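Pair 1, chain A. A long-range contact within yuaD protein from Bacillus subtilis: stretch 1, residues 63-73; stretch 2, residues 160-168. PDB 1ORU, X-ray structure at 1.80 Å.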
# COMPACT_ATOMS: atom_id res chain seq x y z
N ILE A 63 -12.70 -7.22 -4.28
CA ILE A 63 -11.31 -7.15 -3.87
C ILE A 63 -11.19 -6.25 -2.64
O ILE A 63 -12.14 -5.57 -2.26
CB ILE A 63 -10.41 -6.55 -4.98
CG1 ILE A 63 -10.90 -5.15 -5.35
CG2 ILE A 63 -10.40 -7.47 -6.20
CD1 ILE A 63 -10.11 -4.49 -6.46
N PHE A 64 -10.01 -6.27 -2.03
CA PHE A 64 -9.76 -5.45 -0.86
C PHE A 64 -9.90 -3.97 -1.24
O PHE A 64 -9.50 -3.57 -2.33
CB PHE A 64 -8.34 -5.70 -0.34
CG PHE A 64 -7.94 -4.77 0.75
CD1 PHE A 64 -8.49 -4.90 2.02
CD2 PHE A 64 -7.04 -3.74 0.51
CE1 PHE A 64 -8.16 -4.01 3.04
CE2 PHE A 64 -6.69 -2.84 1.52
CZ PHE A 64 -7.26 -2.98 2.79
N ASN A 65 -10.46 -3.17 -0.34
CA ASN A 65 -10.64 -1.75 -0.60
C ASN A 65 -9.42 -0.93 -0.21
O ASN A 65 -9.25 -0.51 0.93
CB ASN A 65 -11.88 -1.23 0.13
CG ASN A 65 -12.10 0.26 -0.08
OD1 ASN A 65 -11.64 0.84 -1.06
ND2 ASN A 65 -12.83 0.88 0.84
N ARG A 66 -8.57 -0.70 -1.20
CA ARG A 66 -7.32 0.04 -1.05
C ARG A 66 -7.52 1.56 -1.08
O ARG A 66 -6.73 2.31 -0.50
CB ARG A 66 -6.40 -0.39 -2.18
CG ARG A 66 -5.06 0.27 -2.19
CD ARG A 66 -4.39 0.04 -3.53
NE ARG A 66 -2.99 0.40 -3.48
CZ ARG A 66 -2.28 0.83 -4.51
NH1 ARG A 66 -2.86 0.96 -5.70
NH2 ARG A 66 -0.99 1.12 -4.36
N ARG A 67 -8.57 2.01 -1.76
CA ARG A 67 -8.85 3.43 -1.89
C ARG A 67 -9.91 3.88 -0.87
O ARG A 67 -11.03 4.24 -1.24
CB ARG A 67 -9.32 3.71 -3.32
CG ARG A 67 -8.26 3.38 -4.38
CD ARG A 67 -8.86 3.28 -5.78
NE ARG A 67 -9.55 4.51 -6.14
CZ ARG A 67 -8.96 5.60 -6.63
NH1 ARG A 67 -7.65 5.60 -6.84
NH2 ARG A 67 -9.67 6.68 -6.89
N GLN A 68 -9.53 3.86 0.40
CA GLN A 68 -10.44 4.23 1.48
C GLN A 68 -10.61 5.73 1.70
O GLN A 68 -11.71 6.19 1.99
CB GLN A 68 -9.97 3.59 2.79
CG GLN A 68 -10.11 2.08 2.80
CD GLN A 68 -9.40 1.44 3.98
OE1 GLN A 68 -9.22 2.07 5.02
NE2 GLN A 68 -9.02 0.18 3.82
N ILE A 69 -9.53 6.48 1.55
CA ILE A 69 -9.57 7.93 1.76
C ILE A 69 -8.87 8.64 0.60
O ILE A 69 -7.78 8.25 0.19
CB ILE A 69 -8.84 8.33 3.07
CG1 ILE A 69 -9.48 7.62 4.27
CG2 ILE A 69 -8.90 9.84 3.26
CD1 ILE A 69 -10.90 8.08 4.59
N SER A 70 -9.51 9.67 0.08
CA SER A 70 -8.95 10.43 -1.03
C SER A 70 -8.48 11.79 -0.53
O SER A 70 -9.23 12.49 0.17
CB SER A 70 -10.01 10.62 -2.12
OG SER A 70 -9.50 11.39 -3.18
N ILE A 71 -7.25 12.16 -0.88
CA ILE A 71 -6.69 13.44 -0.45
C ILE A 71 -6.17 14.29 -1.61
O ILE A 71 -5.55 13.77 -2.54
CB ILE A 71 -5.51 13.25 0.53
CG1 ILE A 71 -5.91 12.32 1.68
CG2 ILE A 71 -5.05 14.60 1.07
CD1 ILE A 71 -4.79 12.10 2.69
N VAL A 72 -6.43 15.59 -1.54
CA VAL A 72 -5.93 16.53 -2.55
C VAL A 72 -5.36 17.73 -1.80
O VAL A 72 -5.73 17.97 -0.65
CB VAL A 72 -7.06 17.05 -3.50
CG1 VAL A 72 -7.69 15.89 -4.25
CG2 VAL A 72 -8.11 17.83 -2.72
N SER A 73 -4.46 18.46 -2.42
CA SER A 73 -3.90 19.63 -1.76
C SER A 73 -4.47 20.86 -2.46
O SER A 73 -4.70 20.85 -3.67
CB SER A 73 -2.38 19.62 -1.82
OG SER A 73 -1.89 20.25 -2.99
N ILE A 160 -0.81 15.62 -10.46
CA ILE A 160 -1.18 16.61 -9.45
C ILE A 160 -2.64 16.44 -9.03
O ILE A 160 -3.30 17.40 -8.65
CB ILE A 160 -1.00 18.07 -9.97
CG1 ILE A 160 -1.79 18.28 -11.26
CG2 ILE A 160 0.48 18.37 -10.18
CD1 ILE A 160 -1.67 19.70 -11.84
N ARG A 161 -3.13 15.21 -9.09
CA ARG A 161 -4.52 14.97 -8.72
C ARG A 161 -4.68 14.41 -7.31
O ARG A 161 -5.79 14.06 -6.90
CB ARG A 161 -5.18 14.04 -9.75
CG ARG A 161 -6.70 13.97 -9.65
CD ARG A 161 -7.15 12.55 -9.44
NE ARG A 161 -8.60 12.40 -9.30
CZ ARG A 161 -9.31 12.80 -8.25
NH1 ARG A 161 -8.72 13.39 -7.21
NH2 ARG A 161 -10.62 12.57 -8.23
N GLY A 162 -3.58 14.33 -6.56
CA GLY A 162 -3.67 13.82 -5.20
C GLY A 162 -3.36 12.35 -5.01
O GLY A 162 -2.91 11.67 -5.94
N ILE A 163 -3.62 11.85 -3.80
CA ILE A 163 -3.35 10.47 -3.45
C ILE A 163 -4.54 9.79 -2.78
O ILE A 163 -5.54 10.43 -2.45
CB ILE A 163 -2.17 10.40 -2.46
CG1 ILE A 163 -2.55 11.12 -1.15
CG2 ILE A 163 -0.93 11.04 -3.07
CD1 ILE A 163 -1.46 11.15 -0.08
N VAL A 164 -4.42 8.47 -2.61
CA VAL A 164 -5.43 7.69 -1.92
C VAL A 164 -4.72 7.01 -0.76
O VAL A 164 -3.52 6.73 -0.84
CB VAL A 164 -6.08 6.62 -2.83
CG1 VAL A 164 -7.09 7.29 -3.76
CG2 VAL A 164 -5.03 5.89 -3.63
N CYS A 165 -5.45 6.76 0.32
CA CYS A 165 -4.89 6.15 1.52
C CYS A 165 -5.81 5.11 2.16
O CYS A 165 -7.00 5.06 1.89
CB CYS A 165 -4.63 7.21 2.60
SG CYS A 165 -3.52 8.56 2.18
N ILE A 166 -5.21 4.30 3.03
CA ILE A 166 -5.92 3.30 3.82
C ILE A 166 -5.87 3.88 5.23
O ILE A 166 -4.92 4.59 5.56
CB ILE A 166 -5.17 1.95 3.80
CG1 ILE A 166 -5.50 1.19 2.51
CG2 ILE A 166 -5.52 1.14 5.04
CD1 ILE A 166 -4.62 -0.05 2.32
N VAL A 167 -6.88 3.61 6.05
CA VAL A 167 -6.85 4.10 7.43
C VAL A 167 -5.96 3.13 8.22
O VAL A 167 -6.30 1.94 8.34
CB VAL A 167 -8.27 4.13 8.08
CG1 VAL A 167 -8.17 4.50 9.56
CG2 VAL A 167 -9.15 5.14 7.35
N GLU A 168 -4.84 3.62 8.72
CA GLU A 168 -3.90 2.79 9.48
C GLU A 168 -4.23 2.78 10.97
O GLU A 168 -3.96 1.80 11.66
CB GLU A 168 -2.46 3.25 9.23
CG GLU A 168 -1.39 2.36 9.88
CD GLU A 168 0.02 2.60 9.32
OE1 GLU A 168 0.27 3.71 8.80
OE2 GLU A 168 0.87 1.69 9.43
O HOH W 1 -8.15 0.42 7.09
O HOH W 2 -10.19 13.25 -4.69
O HOH W 3 -6.88 12.32 -4.80

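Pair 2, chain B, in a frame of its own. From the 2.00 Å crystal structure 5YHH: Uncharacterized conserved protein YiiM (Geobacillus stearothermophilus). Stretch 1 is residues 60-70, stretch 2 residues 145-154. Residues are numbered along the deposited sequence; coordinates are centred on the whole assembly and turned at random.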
# COMPACT_ATOMS: atom_id res chain seq x y z
N GLY B 60 0.00 8.69 -10.65
CA GLY B 60 -1.12 7.74 -10.78
C GLY B 60 -0.63 6.30 -10.95
O GLY B 60 -1.11 5.39 -10.27
N GLU B 61 0.35 6.13 -11.84
CA GLU B 61 0.99 4.84 -12.09
C GLU B 61 1.65 4.22 -10.83
O GLU B 61 1.48 3.01 -10.58
CB GLU B 61 2.06 5.00 -13.16
CG GLU B 61 1.93 4.02 -14.27
CD GLU B 61 2.55 4.55 -15.55
OE1 GLU B 61 2.74 5.79 -15.65
OE2 GLU B 61 2.84 3.73 -16.46
N ASP B 62 2.39 5.03 -10.08
CA ASP B 62 3.11 4.59 -8.86
C ASP B 62 2.15 4.07 -7.78
O ASP B 62 2.51 3.20 -6.94
CB ASP B 62 3.93 5.75 -8.26
CG ASP B 62 5.19 6.11 -9.07
OD1 ASP B 62 5.79 5.25 -9.74
OD2 ASP B 62 5.61 7.29 -8.97
N LYS B 63 0.96 4.68 -7.74
CA LYS B 63 -0.03 4.37 -6.73
C LYS B 63 -1.23 3.65 -7.35
O LYS B 63 -2.38 3.88 -6.96
CB LYS B 63 -0.44 5.67 -6.02
CG LYS B 63 0.69 6.31 -5.17
CD LYS B 63 0.20 7.38 -4.16
CE LYS B 63 -0.56 8.54 -4.82
NZ LYS B 63 0.34 9.67 -5.24
N ALA B 64 -0.97 2.76 -8.29
CA ALA B 64 -2.05 2.10 -9.04
C ALA B 64 -2.94 1.22 -8.15
O ALA B 64 -4.16 1.22 -8.31
CB ALA B 64 -1.47 1.28 -10.14
N ILE B 65 -2.33 0.46 -7.23
CA ILE B 65 -3.05 -0.48 -6.36
C ILE B 65 -2.62 -0.21 -4.91
O ILE B 65 -1.45 -0.32 -4.57
CB ILE B 65 -2.76 -1.95 -6.73
CG1 ILE B 65 -3.18 -2.24 -8.19
CG2 ILE B 65 -3.50 -2.90 -5.77
CD1 ILE B 65 -2.53 -3.49 -8.73
N CYS B 66 -3.57 0.14 -4.06
CA CYS B 66 -3.32 0.23 -2.61
C CYS B 66 -3.63 -1.13 -1.91
O CYS B 66 -4.70 -1.69 -2.11
CB CYS B 66 -4.18 1.38 -2.04
SG CYS B 66 -3.97 1.58 -0.26
N ALA B 67 -2.68 -1.65 -1.14
CA ALA B 67 -2.78 -2.96 -0.48
C ALA B 67 -2.65 -2.82 1.02
O ALA B 67 -1.88 -1.97 1.51
CB ALA B 67 -1.69 -3.90 -0.99
N TYR B 68 -3.42 -3.63 1.76
CA TYR B 68 -3.38 -3.60 3.23
C TYR B 68 -3.37 -5.01 3.81
O TYR B 68 -4.16 -5.85 3.38
CB TYR B 68 -4.54 -2.79 3.82
CG TYR B 68 -4.23 -2.39 5.22
CD1 TYR B 68 -3.40 -1.31 5.47
CD2 TYR B 68 -4.70 -3.12 6.28
CE1 TYR B 68 -3.08 -0.96 6.75
CE2 TYR B 68 -4.41 -2.77 7.56
CZ TYR B 68 -3.59 -1.69 7.80
OH TYR B 68 -3.25 -1.33 9.08
N PRO B 69 -2.46 -5.29 4.76
CA PRO B 69 -2.41 -6.59 5.38
C PRO B 69 -3.61 -6.85 6.28
O PRO B 69 -3.77 -6.15 7.28
CB PRO B 69 -1.13 -6.53 6.22
CG PRO B 69 -0.28 -5.47 5.51
CD PRO B 69 -1.27 -4.48 5.09
N SER B 70 -4.41 -7.86 5.96
CA SER B 70 -5.56 -8.22 6.81
C SER B 70 -5.14 -8.54 8.26
O SER B 70 -5.93 -8.36 9.23
CB SER B 70 -6.35 -9.40 6.20
OG SER B 70 -5.57 -10.60 6.12
N GLY B 145 3.40 1.49 12.38
CA GLY B 145 3.91 1.04 11.06
C GLY B 145 2.96 0.11 10.30
O GLY B 145 3.37 -0.48 9.29
N LYS B 146 1.71 0.03 10.73
CA LYS B 146 0.71 -0.85 10.11
C LYS B 146 -0.02 -0.06 9.03
O LYS B 146 -1.21 0.25 9.13
CB LYS B 146 -0.27 -1.40 11.15
CG LYS B 146 0.44 -2.21 12.24
CD LYS B 146 -0.54 -2.71 13.34
CE LYS B 146 0.18 -3.30 14.61
NZ LYS B 146 0.81 -4.60 14.33
N SER B 147 0.73 0.22 7.97
CA SER B 147 0.35 1.20 6.95
C SER B 147 -0.11 0.59 5.65
O SER B 147 -0.84 1.23 4.87
CB SER B 147 1.57 2.09 6.63
OG SER B 147 2.62 1.33 6.02
N GLY B 148 0.36 -0.61 5.35
CA GLY B 148 0.25 -1.12 3.97
C GLY B 148 1.14 -0.36 2.99
O GLY B 148 2.04 0.37 3.37
N PHE B 149 0.89 -0.55 1.70
CA PHE B 149 1.85 -0.14 0.65
C PHE B 149 1.16 -0.17 -0.71
O PHE B 149 0.07 -0.75 -0.87
CB PHE B 149 3.10 -1.04 0.64
CG PHE B 149 2.79 -2.53 0.88
CD1 PHE B 149 2.34 -3.33 -0.14
CD2 PHE B 149 2.86 -3.07 2.14
CE1 PHE B 149 2.03 -4.67 0.08
CE2 PHE B 149 2.53 -4.43 2.38
CZ PHE B 149 2.12 -5.21 1.34
N TYR B 150 1.79 0.45 -1.70
CA TYR B 150 1.23 0.47 -3.02
C TYR B 150 2.05 -0.41 -3.96
O TYR B 150 3.25 -0.59 -3.76
CB TYR B 150 1.29 1.89 -3.58
CG TYR B 150 0.28 2.84 -3.04
CD1 TYR B 150 0.58 3.64 -1.94
CD2 TYR B 150 -0.95 3.00 -3.66
CE1 TYR B 150 -0.33 4.57 -1.47
CE2 TYR B 150 -1.87 3.93 -3.20
CZ TYR B 150 -1.56 4.68 -2.10
OH TYR B 150 -2.46 5.57 -1.64
N PHE B 151 1.39 -0.85 -5.02
CA PHE B 151 2.02 -1.44 -6.20
C PHE B 151 1.76 -0.59 -7.44
O PHE B 151 0.68 -0.00 -7.62
CB PHE B 151 1.39 -2.80 -6.54
CG PHE B 151 1.50 -3.85 -5.49
CD1 PHE B 151 2.61 -4.67 -5.41
CD2 PHE B 151 0.44 -4.09 -4.62
CE1 PHE B 151 2.68 -5.70 -4.45
CE2 PHE B 151 0.50 -5.10 -3.68
CZ PHE B 151 1.62 -5.90 -3.59
N ARG B 152 2.75 -0.59 -8.33
CA ARG B 152 2.56 -0.21 -9.73
C ARG B 152 2.28 -1.49 -10.53
O ARG B 152 2.65 -2.60 -10.11
CB ARG B 152 3.79 0.53 -10.27
CG ARG B 152 5.08 -0.30 -10.35
CD ARG B 152 6.17 0.45 -11.16
NE ARG B 152 6.52 1.71 -10.49
CZ ARG B 152 7.36 1.84 -9.46
NH1 ARG B 152 8.01 0.79 -8.98
NH2 ARG B 152 7.57 3.03 -8.93
N VAL B 153 1.63 -1.34 -11.68
CA VAL B 153 1.33 -2.47 -12.52
C VAL B 153 2.34 -2.52 -13.65
O VAL B 153 2.39 -1.60 -14.49
CB VAL B 153 -0.09 -2.36 -13.06
CG1 VAL B 153 -0.35 -3.48 -14.07
CG2 VAL B 153 -1.10 -2.35 -11.87
N LEU B 154 3.15 -3.59 -13.66
CA LEU B 154 4.14 -3.84 -14.71
C LEU B 154 3.52 -4.46 -15.94
O LEU B 154 3.92 -4.14 -17.08
CB LEU B 154 5.28 -4.75 -14.21
CG LEU B 154 6.06 -4.21 -12.99
CD1 LEU B 154 7.17 -5.19 -12.58
CD2 LEU B 154 6.61 -2.79 -13.24
O HOH W 4 1.09 1.26 -12.61
O HOH W 5 -2.75 0.75 2.76

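The sharpest difference lies where the chain of stretch 1 enters its strand. In pair 1, A:Gln68 reaches across to the opposing backbone. A:Val167 N donates to A:Gln68 OE1 at 3.0 Å, nearly in line. Water 1 donates to both A:Gln68 OE1 (2.9 Å) and A:Val167 O (2.7 Å). In pair 2 the matching residue is B:Ala64, which offers only a methyl: B:Ala64 CB lies 4.0 Å from B:Val153 CG2. There B:Val153 N donates to water 4 at 2.8 Å, and water 4 donates to B:Glu61 O at 2.7 Å.

The backbones share one plan. Two antiparallel strands pair, and 14 central residues superpose with an RMSD of 0.5 Å. A:Ile69 pairs with A:Cys165 and A:Ile71 with A:Ile163; B:Ile65 with B:Phe151 and B:Ala67 with B:Phe149 match them. Each of these pairs exchanges two N-H to O bonds. A:Cys165 N to A:Ile69 O is 2.8 Å; B:Phe151 N to B:Ile65 O is 2.9 Å.

A:Gly162 and B:Gly148 also coincide. A CB on A:Gly162 would fall 2.2 Å from A:Ile71 O; one on B:Gly148 would fall 2.3 Å from B:Ala67 O. The close strands leave no room for it.

On the face that carries A:Ile69, A:Ile71, A:Ile163 and A:Cys165, matched by B:Ile65, B:Ala67, B:Phe149 and B:Phe151, bulk is divided differently. Pair 1 sets the large A:Ile71 against a small cysteine, with A:Ile71 CD1 3.8 Å from A:Cys165 SG. In pair 2 a small alanine touches two phenylalanines of the other stretch: B:Ala67 CB lies 3.7 Å from B:Phe151 CE2 and 3.9 Å from B:Phe149 CE1.

The other face carries A:Ser70 and A:Val164, matched by B:Cys66 and B:Tyr150. In pair 1, A:Val164 CG1 sits over one face of the A:Arg67 guanidinium, 3.6 Å from A:Arg67 NH1. In pair 2 the aromatic ring provides the surface instead. B:Lys63 CG stands 3.9 Å from the centroid of the B:Tyr150 ring, over its face. B:Cys66 CB approaches B:Tyr150 CE2 at 3.6 Å.

A:Ile166 and B:Arg152 occupy one position but use different chemistry. A:Phe64 CE2 meets A:Ile166 CD1 at 3.6 Å, an apolar contact at the ring edge. B:Arg152 NH2 forms a salt bridge with B:Asp62 OD1 at 3.0 Å.

Near the glycine, A:Val72 matches B:Tyr68. A:Val72 CG1 packs 3.7 Å from A:Arg161 O. The longer tyrosine reaches farther, and B:Tyr68 OH donates to B:Lys146 O at 2.6 Å.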